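Local coordinates for RagA protein (Porphyromonas gingivalis, PDB 6SLN) that probably imports substrates across the outer membrane as a plugged, TonB-dependent beta-barrel working with a partner protein, at residues T133-D137 and P138-A142; L186-A189 and S190-S193; E244-D247 and F248-K251; Q550-T553 and G554-S558; V714-P717 and Y718-F722. All blocks are in the same frame, centred on the assembly; numbering follows the deposited sequence.

Interaction 1: residues T133-D137 and P138-A142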
loop_
_atom_site.group_PDB
_atom_site.type_symbol
_atom_site.label_atom_id
_atom_site.label_comp_id
_atom_site.label_asym_id
_atom_site.label_seq_id
_atom_site.Cartn_x
_atom_site.Cartn_y
_atom_site.Cartn_z
ATOM N N THR A 133 -0.558 34.182 -0.455
ATOM C CA THR A 133 -0.148 32.937 0.185
ATOM C C THR A 133 -0.373 33.093 1.679
ATOM O O THR A 133 0.201 33.993 2.303
ATOM C CB THR A 133 1.318 32.623 -0.102
ATOM O OG1 THR A 133 1.633 33.000 -1.450
ATOM C CG2 THR A 133 1.587 31.143 0.098
ATOM N N THR A 134 -1.218 32.241 2.244
ATOM C CA THR A 134 -1.673 32.409 3.615
ATOM C C THR A 134 -0.819 31.664 4.629
ATOM O O THR A 134 -1.159 31.656 5.817
ATOM C CB THR A 134 -3.125 31.949 3.733
ATOM O OG1 THR A 134 -3.272 30.683 3.085
ATOM C CG2 THR A 134 -4.070 32.959 3.059
ATOM N N SER A 135 0.259 31.020 4.188
ATOM C CA SER A 135 1.155 30.298 5.074
ATOM C C SER A 135 2.564 30.423 4.512
ATOM O O SER A 135 2.770 30.385 3.295
ATOM C CB SER A 135 0.744 28.822 5.230
ATOM O OG SER A 135 1.640 28.106 6.074
ATOM N N GLY A 136 3.518 30.629 5.407
ATOM C CA GLY A 136 4.914 30.680 5.029
ATOM C C GLY A 136 5.549 29.327 4.924
ATOM O O GLY A 136 6.742 29.210 4.642
ATOM N N ASP A 137 4.756 28.298 5.175
ATOM C CA ASP A 137 5.189 26.928 4.987
ATOM C C ASP A 137 5.778 26.747 3.581
ATOM O O ASP A 137 5.136 27.129 2.594
ATOM C CB ASP A 137 3.985 26.019 5.207
ATOM C CG ASP A 137 4.332 24.564 5.146
ATOM O OD1 ASP A 137 4.847 24.118 4.080
ATOM O OD2 ASP A 137 4.044 23.869 6.153
ATOM N N PRO A 138 6.982 26.182 3.452
ATOM C CA PRO A 138 7.614 26.104 2.121
ATOM C C PRO A 138 6.786 25.357 1.098
ATOM O O PRO A 138 6.982 25.573 -0.103
ATOM C CB PRO A 138 8.940 25.379 2.392
ATOM C CG PRO A 138 9.129 25.438 3.846
ATOM C CD PRO A 138 7.781 25.514 4.486
ATOM N N THR A 139 5.871 24.487 1.526
ATOM C CA THR A 139 5.000 23.778 0.600
ATOM C C THR A 139 3.655 24.463 0.435
ATOM O O THR A 139 2.699 23.838 -0.032
ATOM C CB THR A 139 4.778 22.331 1.045
ATOM O OG1 THR A 139 4.130 22.317 2.318
ATOM C CG2 THR A 139 6.089 21.600 1.146
ATOM N N ALA A 140 3.551 25.727 0.821
ATOM C CA ALA A 140 2.296 26.438 0.649
ATOM C C ALA A 140 2.176 26.957 -0.779
ATOM O O ALA A 140 3.148 27.454 -1.367
ATOM C CB ALA A 140 2.181 27.592 1.642
ATOM N N VAL A 141 0.968 26.837 -1.328
ATOM C CA VAL A 141 0.638 27.295 -2.674
ATOM C C VAL A 141 -0.192 28.575 -2.578
ATOM O O VAL A 141 -1.123 28.656 -1.769
ATOM C CB VAL A 141 -0.123 26.202 -3.436
ATOM C CG1 VAL A 141 -0.026 26.452 -4.873
ATOM C CG2 VAL A 141 0.457 24.860 -3.102
ATOM N N ALA A 142 0.150 29.576 -3.389
ATOM C CA ALA A 142 -0.590 30.836 -3.386
ATOM C C ALA A 142 -1.985 30.661 -3.967
ATOM O O ALA A 142 -2.220 29.820 -4.839
ATOM C CB ALA A 142 0.137 31.906 -4.197
#
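A type I beta turn from Asp137 to Ala140 folds the loop between strands 129-132 and 143-146 back on itself, inside the plug of this TonB-dependent receptor. The backbone closes the turn where Ala140 N donates to Asp137 O at 2.8 Å. The Asp137 carboxylate adds a second closure: its CG swings anti to the backbone N (chi1 -175°) and lies beside the carbonyl carbon, which turns OD1 forward over the next two residues. Thr139 N meets Asp137 OD1 nearly head-on, at 2.8 Å, and this is an Asx turn. Thr139 OG1 donates a second hydrogen bond to the same oxygen at 2.6 Å, arriving from above the carboxylate plane, 38° out of it. Two donors from one residue therefore fix the rotation of the carboxylate. Its other oxygen, OD2, accepts from Ala379 N, and the Thr139 hydroxyl is also bonded to Ser378. Just before the turn, Asp137 N donates to Ser135 OG at 3.2 Å, an ST turn leading into it.

Farther from the bend the two arms meet through small groups. Ala140 CB sits 4.1 Å from Ser135 CB and 3.9 Å from Thr133 CG2, while the Thr133 hydroxyl, bonded to Asn117, brushes the methyl of Ala142. The ST turn, Asx turn and type I turn follow and overlap one another, and together reverse the chain between plug strands 129-132 and 143-146.

Interaction 2: residues L186-A189 and S190-S193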
loop_
_atom_site.group_PDB
_atom_site.type_symbol
_atom_site.label_atom_id
_atom_site.label_comp_id
_atom_site.label_asym_id
_atom_site.label_seq_id
_atom_site.Cartn_x
_atom_site.Cartn_y
_atom_site.Cartn_z
ATOM N N LEU A 186 -4.361 36.068 -18.893
ATOM C CA LEU A 186 -5.500 36.378 -19.746
ATOM C C LEU A 186 -6.728 36.644 -18.878
ATOM O O LEU A 186 -7.168 35.765 -18.125
ATOM C CB LEU A 186 -5.769 35.237 -20.722
ATOM C CG LEU A 186 -4.566 34.565 -21.362
ATOM C CD1 LEU A 186 -5.069 33.530 -22.302
ATOM C CD2 LEU A 186 -3.714 35.568 -22.100
ATOM N N LYS A 187 -7.291 37.847 -19.003
ATOM C CA LYS A 187 -8.295 38.321 -18.066
ATOM C C LYS A 187 -9.725 38.309 -18.596
ATOM O O LYS A 187 -10.653 38.262 -17.785
ATOM C CB LYS A 187 -7.949 39.747 -17.610
ATOM C CG LYS A 187 -6.495 39.913 -17.198
ATOM C CD LYS A 187 -6.247 41.215 -16.422
ATOM C CE LYS A 187 -5.133 42.052 -17.069
ATOM N NZ LYS A 187 -4.887 43.383 -16.405
ATOM N N ASP A 188 -9.933 38.349 -19.912
ATOM C CA ASP A 188 -11.263 38.530 -20.479
ATOM C C ASP A 188 -11.643 37.398 -21.430
ATOM O O ASP A 188 -10.801 36.646 -21.921
ATOM C CB ASP A 188 -11.361 39.856 -21.230
ATOM C CG ASP A 188 -10.699 39.793 -22.566
ATOM O OD1 ASP A 188 -9.459 39.800 -22.598
ATOM O OD2 ASP A 188 -11.410 39.711 -23.577
ATOM N N ALA A 189 -12.945 37.334 -21.723
ATOM C CA ALA A 189 -13.519 36.214 -22.462
ATOM C C ALA A 189 -12.986 36.120 -23.883
ATOM O O ALA A 189 -12.976 35.031 -24.474
ATOM C CB ALA A 189 -15.040 36.338 -22.490
ATOM N N SER A 190 -12.576 37.242 -24.465
ATOM C CA SER A 190 -12.002 37.176 -25.800
ATOM C C SER A 190 -10.607 36.581 -25.764
ATOM O O SER A 190 -10.195 35.916 -26.719
ATOM C CB SER A 190 -11.971 38.566 -26.425
ATOM O OG SER A 190 -11.232 38.592 -27.631
ATOM N N ALA A 191 -9.873 36.800 -24.666
ATOM C CA ALA A 191 -8.500 36.323 -24.551
ATOM C C ALA A 191 -8.414 34.884 -24.082
ATOM O O ALA A 191 -7.359 34.272 -24.237
ATOM C CB ALA A 191 -7.699 37.199 -23.587
ATOM N N THR A 192 -9.485 34.338 -23.503
ATOM C CA THR A 192 -9.492 32.987 -22.959
ATOM C C THR A 192 -10.440 32.072 -23.719
ATOM O O THR A 192 -11.021 31.157 -23.137
ATOM C CB THR A 192 -9.871 32.999 -21.480
ATOM O OG1 THR A 192 -11.270 33.271 -21.340
ATOM C CG2 THR A 192 -9.105 34.062 -20.754
ATOM N N SER A 193 -10.617 32.307 -25.014
ATOM C CA SER A 193 -11.654 31.592 -25.746
ATOM C C SER A 193 -11.264 30.162 -26.131
ATOM O O SER A 193 -12.159 29.330 -26.324
ATOM C CB SER A 193 -12.042 32.385 -26.983
ATOM O OG SER A 193 -10.896 32.893 -27.629
#
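With chi1 at 77°, Asp188 tucks its CG between its own backbone N and carbonyl carbon, and the carboxylate comes to lie over the amides of Ser190 and Ala191. The result is an Asx turn, set in the plug just after strand 180-186 ends. Ser190 N donates to Asp188 OD2 at 2.9 Å, well above the carboxylate plane (56° out of it), while OD1 rests against the Ala191 methyl at 3.3 Å. Ala191 N adds a long, weak bond to OD2.

The main chain of Asp188 is gripped from the same stretch. Its carbonyl oxygen accepts from Ala191 N at 2.9 Å, here too from outside the acceptor's plane. Thr192 N, 3.1 Å from Asp188 O, makes only a weak bond, and the Thr192 hydroxyl another. Side-chain and main-chain oxygens of Asp188 thus both receive amides from the residues that follow.

Leu186, the last residue of the strand, packs against Ala191 and Thr192. Its CB lies 3.5 Å from Thr192 CG2 and 4.0 Å from Ala191 CB, so two methyls share one leucine. All of this is buried between plug and barrel: Ala189 and Thr192 touch Thr639 of strand 627-641, and Ser193 lies on Ser589 of strand 584-595. Beyond the turn, the Ser193 hydroxyl folds back and donates to Ser190 O at 3.2 Å.

Interaction 3: residues E244-D247 and F248-K251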
loop_
_atom_site.group_PDB
_atom_site.type_symbol
_atom_site.label_atom_id
_atom_site.label_comp_id
_atom_site.label_asym_id
_atom_site.label_seq_id
_atom_site.Cartn_x
_atom_site.Cartn_y
_atom_site.Cartn_z
ATOM N N GLU A 244 4.731 38.685 35.609
ATOM C CA GLU A 244 3.446 39.346 35.424
ATOM C C GLU A 244 2.317 38.335 35.281
ATOM O O GLU A 244 1.272 38.468 35.933
ATOM C CB GLU A 244 3.512 40.266 34.215
ATOM C CG GLU A 244 4.359 41.461 34.449
ATOM C CD GLU A 244 4.509 42.305 33.221
ATOM O OE1 GLU A 244 4.484 41.744 32.096
ATOM O OE2 GLU A 244 4.667 43.530 33.389
ATOM N N LEU A 245 2.506 37.322 34.424
ATOM C CA LEU A 245 1.482 36.293 34.265
ATOM C C LEU A 245 1.190 35.604 35.589
ATOM O O LEU A 245 0.024 35.445 35.968
ATOM C CB LEU A 245 1.906 35.260 33.219
ATOM C CG LEU A 245 0.928 34.083 33.148
ATOM C CD1 LEU A 245 -0.470 34.608 32.825
ATOM C CD2 LEU A 245 1.380 33.064 32.137
ATOM N N LEU A 246 2.240 35.191 36.315
ATOM C CA LEU A 246 2.021 34.494 37.579
ATOM C C LEU A 246 1.279 35.374 38.580
ATOM O O LEU A 246 0.354 34.915 39.257
ATOM C CB LEU A 246 3.345 34.014 38.164
ATOM C CG LEU A 246 3.274 33.417 39.577
ATOM C CD1 LEU A 246 2.276 32.281 39.618
ATOM C CD2 LEU A 246 4.647 32.920 40.022
ATOM N N ASP A 247 1.652 36.643 38.680
ATOM C CA ASP A 247 0.911 37.522 39.577
ATOM C C ASP A 247 -0.530 37.655 39.125
ATOM O O ASP A 247 -1.455 37.628 39.945
ATOM C CB ASP A 247 1.568 38.898 39.645
ATOM C CG ASP A 247 1.135 39.677 40.858
ATOM O OD1 ASP A 247 1.174 39.106 41.976
ATOM O OD2 ASP A 247 0.751 40.858 40.686
ATOM N N PHE A 248 -0.732 37.788 37.815
ATOM C CA PHE A 248 -2.072 37.932 37.251
ATOM C C PHE A 248 -2.953 36.742 37.623
ATOM O O PHE A 248 -4.032 36.912 38.193
ATOM C CB PHE A 248 -1.938 38.099 35.738
ATOM C CG PHE A 248 -3.229 38.136 34.993
ATOM C CD1 PHE A 248 -4.142 39.156 35.197
ATOM C CD2 PHE A 248 -3.512 37.171 34.046
ATOM C CE1 PHE A 248 -5.321 39.196 34.488
ATOM C CE2 PHE A 248 -4.694 37.209 33.330
ATOM C CZ PHE A 248 -5.596 38.219 33.554
ATOM N N GLN A 249 -2.475 35.526 37.371
ATOM C CA GLN A 249 -3.268 34.340 37.666
ATOM C C GLN A 249 -3.570 34.216 39.152
ATOM O O GLN A 249 -4.669 33.804 39.533
ATOM C CB GLN A 249 -2.539 33.092 37.175
ATOM C CG GLN A 249 -2.237 33.074 35.682
ATOM C CD GLN A 249 -1.278 31.961 35.321
ATOM O OE1 GLN A 249 -0.189 31.852 35.906
ATOM N NE2 GLN A 249 -1.685 31.102 34.384
ATOM N N VAL A 250 -2.609 34.550 40.012
ATOM C CA VAL A 250 -2.854 34.397 41.442
ATOM C C VAL A 250 -3.887 35.401 41.905
ATOM O O VAL A 250 -4.744 35.088 42.737
ATOM C CB VAL A 250 -1.549 34.525 42.248
ATOM C CG1 VAL A 250 -1.832 34.308 43.726
ATOM C CG2 VAL A 250 -0.549 33.508 41.779
ATOM N N LYS A 251 -3.826 36.621 41.374
ATOM C CA LYS A 251 -4.805 37.634 41.755
ATOM C C LYS A 251 -6.174 37.350 41.152
ATOM O O LYS A 251 -7.197 37.681 41.754
ATOM C CB LYS A 251 -4.321 39.020 41.336
ATOM C CG LYS A 251 -3.361 39.638 42.291
ATOM C CD LYS A 251 -2.780 40.917 41.728
ATOM C CE LYS A 251 -1.696 41.466 42.635
ATOM N NZ LYS A 251 -1.144 42.728 42.075
#
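Leu246 and Val250, one turn apart on helix 242-252, lie side by side and point the same way, with Leu246 CD1 3.8 Å from Val250 CG2. The pairs next to them are arranged differently. Leu245 and Gln249 run across each other at a slant: Leu245 CD1 presses on the aliphatic part of Gln249, 3.7 Å from its CG, and also reaches the edge of the Phe248 ring near its plane, 4.2 Å from CD2. One leucine methyl therefore serves both an aromatic edge and an amide stem. The Gln249 amide itself is held elsewhere, by Tyr400 and by the carbonyl of Met886.

At the more exposed edge Asp247 and Lys251 likewise slant across one another. The lysine extends beyond CG (chi2 172°) and brings NZ to Asp247 OD2 at 3.0 Å, on the syn side and 19° out of the carboxylate plane. Beneath these side chains runs the regular i to i+4 pattern, for example Gln249 N to Leu245 O at 2.9 Å, with an N-H...O angle of 169°.

Leu246 also packs on helix 261-276, and Phe248 on Met240, Met886 and Leu910. The chemistry implies a division: Leu245, Leu246 and Phe248 are buried together with the satisfied Gln249 amide, whereas the ion pair joins an exposed Lys251 to a partly exposed Asp247, where water would probably weaken its attraction.

Interaction 4: residues Q550-T553 and G554-S558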
loop_
_atom_site.group_PDB
_atom_site.type_symbol
_atom_site.label_atom_id
_atom_site.label_comp_id
_atom_site.label_asym_id
_atom_site.label_seq_id
_atom_site.Cartn_x
_atom_site.Cartn_y
_atom_site.Cartn_z
ATOM N N GLN A 550 5.879 -6.891 9.662
ATOM C CA GLN A 550 6.380 -7.354 10.942
ATOM C C GLN A 550 5.589 -6.797 12.100
ATOM O O GLN A 550 6.048 -6.880 13.249
ATOM C CB GLN A 550 7.862 -7.009 11.071
ATOM C CG GLN A 550 8.693 -7.599 9.927
ATOM C CD GLN A 550 10.182 -7.372 10.082
ATOM O OE1 GLN A 550 10.677 -6.231 10.042
ATOM N NE2 GLN A 550 10.912 -8.463 10.258
ATOM N N GLY A 551 4.413 -6.239 11.828
ATOM C CA GLY A 551 3.569 -5.754 12.894
ATOM C C GLY A 551 2.922 -6.871 13.698
ATOM O O GLY A 551 2.889 -8.047 13.313
ATOM N N LYS A 552 2.400 -6.483 14.860
ATOM C CA LYS A 552 1.552 -7.387 15.619
ATOM C C LYS A 552 0.268 -7.596 14.836
ATOM O O LYS A 552 -0.136 -6.748 14.040
ATOM C CB LYS A 552 1.267 -6.832 17.031
ATOM C CG LYS A 552 2.530 -6.438 17.827
ATOM C CD LYS A 552 2.259 -6.240 19.314
ATOM C CE LYS A 552 3.341 -6.879 20.214
ATOM N NZ LYS A 552 4.727 -6.515 19.828
ATOM N N THR A 553 -0.344 -8.757 15.018
ATOM C CA THR A 553 -1.576 -9.025 14.297
ATOM C C THR A 553 -2.760 -8.801 15.226
ATOM O O THR A 553 -2.676 -7.971 16.139
ATOM C CB THR A 553 -1.579 -10.447 13.707
ATOM O OG1 THR A 553 -1.390 -11.438 14.731
ATOM C CG2 THR A 553 -0.511 -10.582 12.641
ATOM N N GLY A 554 -3.853 -9.535 15.003
ATOM C CA GLY A 554 -5.039 -9.430 15.839
ATOM C C GLY A 554 -5.502 -7.999 15.990
ATOM O O GLY A 554 -5.555 -7.223 15.024
ATOM N N ASN A 555 -5.775 -7.619 17.236
ATOM C CA ASN A 555 -6.292 -6.294 17.546
ATOM C C ASN A 555 -5.378 -5.149 17.124
ATOM O O ASN A 555 -5.827 -4.000 17.151
ATOM C CB ASN A 555 -6.581 -6.222 19.034
ATOM C CG ASN A 555 -7.809 -7.023 19.385
ATOM O OD1 ASN A 555 -8.512 -7.498 18.485
ATOM N ND2 ASN A 555 -8.072 -7.197 20.673
ATOM N N SER A 556 -4.150 -5.423 16.703
ATOM C CA SER A 556 -3.242 -4.393 16.226
ATOM C C SER A 556 -3.365 -4.147 14.722
ATOM O O SER A 556 -2.609 -3.338 14.175
ATOM C CB SER A 556 -1.795 -4.775 16.566
ATOM O OG SER A 556 -1.562 -4.776 17.967
ATOM N N LEU A 557 -4.267 -4.831 14.031
ATOM C CA LEU A 557 -4.343 -4.654 12.588
ATOM C C LEU A 557 -5.285 -3.510 12.241
ATOM O O LEU A 557 -5.920 -2.907 13.103
ATOM C CB LEU A 557 -4.791 -5.948 11.908
ATOM C CG LEU A 557 -3.820 -7.087 12.188
ATOM C CD1 LEU A 557 -4.499 -8.448 12.125
ATOM C CD2 LEU A 557 -2.678 -6.992 11.193
ATOM N N SER A 558 -5.388 -3.223 10.951
ATOM C CA SER A 558 -6.195 -2.081 10.537
ATOM C C SER A 558 -6.453 -2.181 9.042
ATOM O O SER A 558 -5.681 -2.796 8.309
ATOM C CB SER A 558 -5.494 -0.763 10.878
ATOM O OG SER A 558 -4.261 -0.663 10.155
#
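Ser556 N donates to Thr553 O at 3.0 Å, from above the carbonyl plane and 41° out of it, and so closes a tight bend around Gly554 and Asn555. Gly554 has positive phi (52°), and together with the Asn555 backbone this fits a type II' beta turn. A second turn overlaps it, closed by Leu557 N to Gly554 O at 2.9 Å, and its middle residues 555-556 form the short 3-10 piece. The bend lies in the long loop between barrel strands 515-540 and 561-580.

The side chains of the later residues fold back over the earlier ones. Ser556 CB rests 3.6 Å from Lys552 O, and its OG lies 3.6 Å from Lys552 CB. Leu557 holds CG anti to its carbonyl carbon, beside the backbone N (chi1 -60°), which sets the branch against Thr553: CD1 is 3.6 Å from Thr553 C, and 3.9 Å from Thr553 CB, while CD2 rests near Lys552 O. Within this bend the methyls lie mainly on backbone atoms.

The polar ends find partners outside the bend. Lys552 NZ forms an intrachain salt bridge with Glu541, Thr553 OG1 bonds Glu660 of the second subunit, and Asn555 ND2 bonds the backbone of another protein's chain. What follows chemically is a division of labour: backbone bonds and leucine packing set the bend, which leaves the threonine and asparagine to make polar bonds across the subunit interfaces.

Interaction 5: residues V714-P717 and Y718-F722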
loop_
_atom_site.group_PDB
_atom_site.type_symbol
_atom_site.label_atom_id
_atom_site.label_comp_id
_atom_site.label_asym_id
_atom_site.label_seq_id
_atom_site.Cartn_x
_atom_site.Cartn_y
_atom_site.Cartn_z
ATOM N N VAL A 714 -24.143 24.184 -1.504
ATOM C CA VAL A 714 -25.229 24.747 -0.695
ATOM C C VAL A 714 -25.171 24.159 0.711
ATOM O O VAL A 714 -25.082 22.926 0.864
ATOM C CB VAL A 714 -26.584 24.479 -1.357
ATOM C CG1 VAL A 714 -27.696 24.663 -0.349
ATOM C CG2 VAL A 714 -26.791 25.410 -2.569
ATOM N N PRO A 715 -25.168 24.993 1.752
ATOM C CA PRO A 715 -25.177 24.470 3.127
ATOM C C PRO A 715 -26.514 23.804 3.434
ATOM O O PRO A 715 -27.576 24.400 3.247
ATOM C CB PRO A 715 -24.957 25.726 3.993
ATOM C CG PRO A 715 -24.532 26.836 3.044
ATOM C CD PRO A 715 -25.117 26.465 1.708
ATOM N N MET A 716 -26.463 22.609 3.903
ATOM C CA MET A 716 -27.818 22.111 4.116
ATOM C C MET A 716 -28.228 22.264 5.575
ATOM O O MET A 716 -27.380 22.197 6.471
ATOM C CB MET A 716 -27.929 20.634 3.720
ATOM C CG MET A 716 -27.270 20.291 2.390
ATOM S SD MET A 716 -28.499 20.257 1.082
ATOM C CE MET A 716 -29.530 18.937 1.708
ATOM N N PRO A 717 -29.514 22.503 5.837
ATOM C CA PRO A 717 -30.016 22.383 7.209
ATOM C C PRO A 717 -29.752 20.989 7.744
ATOM O O PRO A 717 -29.931 19.996 7.040
ATOM C CB PRO A 717 -31.522 22.648 7.075
ATOM C CG PRO A 717 -31.809 22.714 5.608
ATOM C CD PRO A 717 -30.532 23.057 4.923
ATOM N N TYR A 718 -29.335 20.922 9.005
ATOM C CA TYR A 718 -28.920 19.655 9.586
ATOM C C TYR A 718 -30.075 18.686 9.779
ATOM O O TYR A 718 -29.826 17.501 10.003
ATOM C CB TYR A 718 -28.206 19.900 10.912
ATOM C CG TYR A 718 -26.846 20.521 10.742
ATOM C CD1 TYR A 718 -26.059 20.224 9.639
ATOM C CD2 TYR A 718 -26.347 21.427 11.677
ATOM C CE1 TYR A 718 -24.801 20.797 9.482
ATOM C CE2 TYR A 718 -25.099 22.000 11.522
ATOM C CZ TYR A 718 -24.329 21.681 10.429
ATOM O OH TYR A 718 -23.090 22.249 10.278
ATOM N N ILE A 719 -31.326 19.139 9.682
ATOM C CA ILE A 719 -32.429 18.188 9.636
ATOM C C ILE A 719 -32.308 17.276 8.420
ATOM O O ILE A 719 -32.871 16.173 8.407
ATOM C CB ILE A 719 -33.771 18.940 9.628
ATOM C CG1 ILE A 719 -33.724 20.046 8.578
ATOM C CG2 ILE A 719 -34.078 19.508 10.999
ATOM C CD1 ILE A 719 -35.073 20.517 8.169
ATOM N N SER A 720 -31.581 17.722 7.388
ATOM C CA SER A 720 -31.365 16.931 6.179
ATOM C C SER A 720 -30.417 15.759 6.394
ATOM O O SER A 720 -30.436 14.817 5.595
ATOM C CB SER A 720 -30.791 17.808 5.063
ATOM O OG SER A 720 -29.366 17.875 5.155
ATOM N N GLY A 721 -29.560 15.812 7.420
ATOM C CA GLY A 721 -28.613 14.740 7.652
ATOM C C GLY A 721 -27.449 14.745 6.696
ATOM O O GLY A 721 -26.781 13.723 6.552
ATOM N N PHE A 722 -27.212 15.868 6.025
ATOM C CA PHE A 722 -26.097 16.068 5.118
ATOM C C PHE A 722 -25.454 17.404 5.443
ATOM O O PHE A 722 -26.112 18.300 5.982
ATOM C CB PHE A 722 -26.535 16.084 3.658
ATOM C CG PHE A 722 -27.170 14.813 3.203
ATOM C CD1 PHE A 722 -26.390 13.750 2.770
ATOM C CD2 PHE A 722 -28.547 14.675 3.207
ATOM C CE1 PHE A 722 -26.965 12.580 2.354
ATOM C CE2 PHE A 722 -29.121 13.494 2.789
ATOM C CZ PHE A 722 -28.325 12.452 2.357
#
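Ser720 packs closely against Pro717, and the carbonyl oxygen of Pro717 is held twice by it. Ser720 N donates to Pro717 O at 2.8 Å, and the hydroxyl OG donates at 2.9 Å from the opposite face of the carbonyl plane. Ser720 can do both because chi1, at 86°, turns OG back over its own backbone. The same OG accepts from Phe722 N at 3.1 Å, making an ST turn, and also lies at the edge of the Phe722 ring, in its plane. Met716 CB comes within 3.4 Å of Ser720 OG, and the bent methionine chain brings CE near the serine CB. Beside this, Pro717 CB touches Ile719 CG1 at 3.7 Å.

The Ser720 side loosens at its end, where Met716 CG only approaches Phe722 CB at 4.5 Å. Separately, the CB of Tyr718 points away from Met716 and Pro717, and its ring meets an aromatic ring of another protein's chain at about 75° between planes. That chain also borders Pro717, Ile719 and Ser720, and all the touching residues are buried. Backbone bonds between Val714 and Gln725 and between Met716 and Phe723 pair the two arms, as in a beta-hairpin whose 3-10 turn joins strand 696-715 to the short antiparallel strand 724-728.

All five contacts are local turns or helix contacts, set in series along the chain and not touching one another. Interactions 1 and 2 belong to the plug, with centres about 28 Å apart: the first lies about 5 Å from the chain centre, the second about 23 Å from it, against the barrel wall. Interaction 4, in the loop between strands 515-540 and 561-580, and interaction 5, the bend at the end of strand 696-715, are about 38 Å apart between centres; both meet other chains of the assembly, whereas no other protein chain touches the remaining three. The helix of interaction 3 lies across the chain's centre from interaction 2, about 61 Å between centres. None of the five includes a residue of the phospholipid pocket.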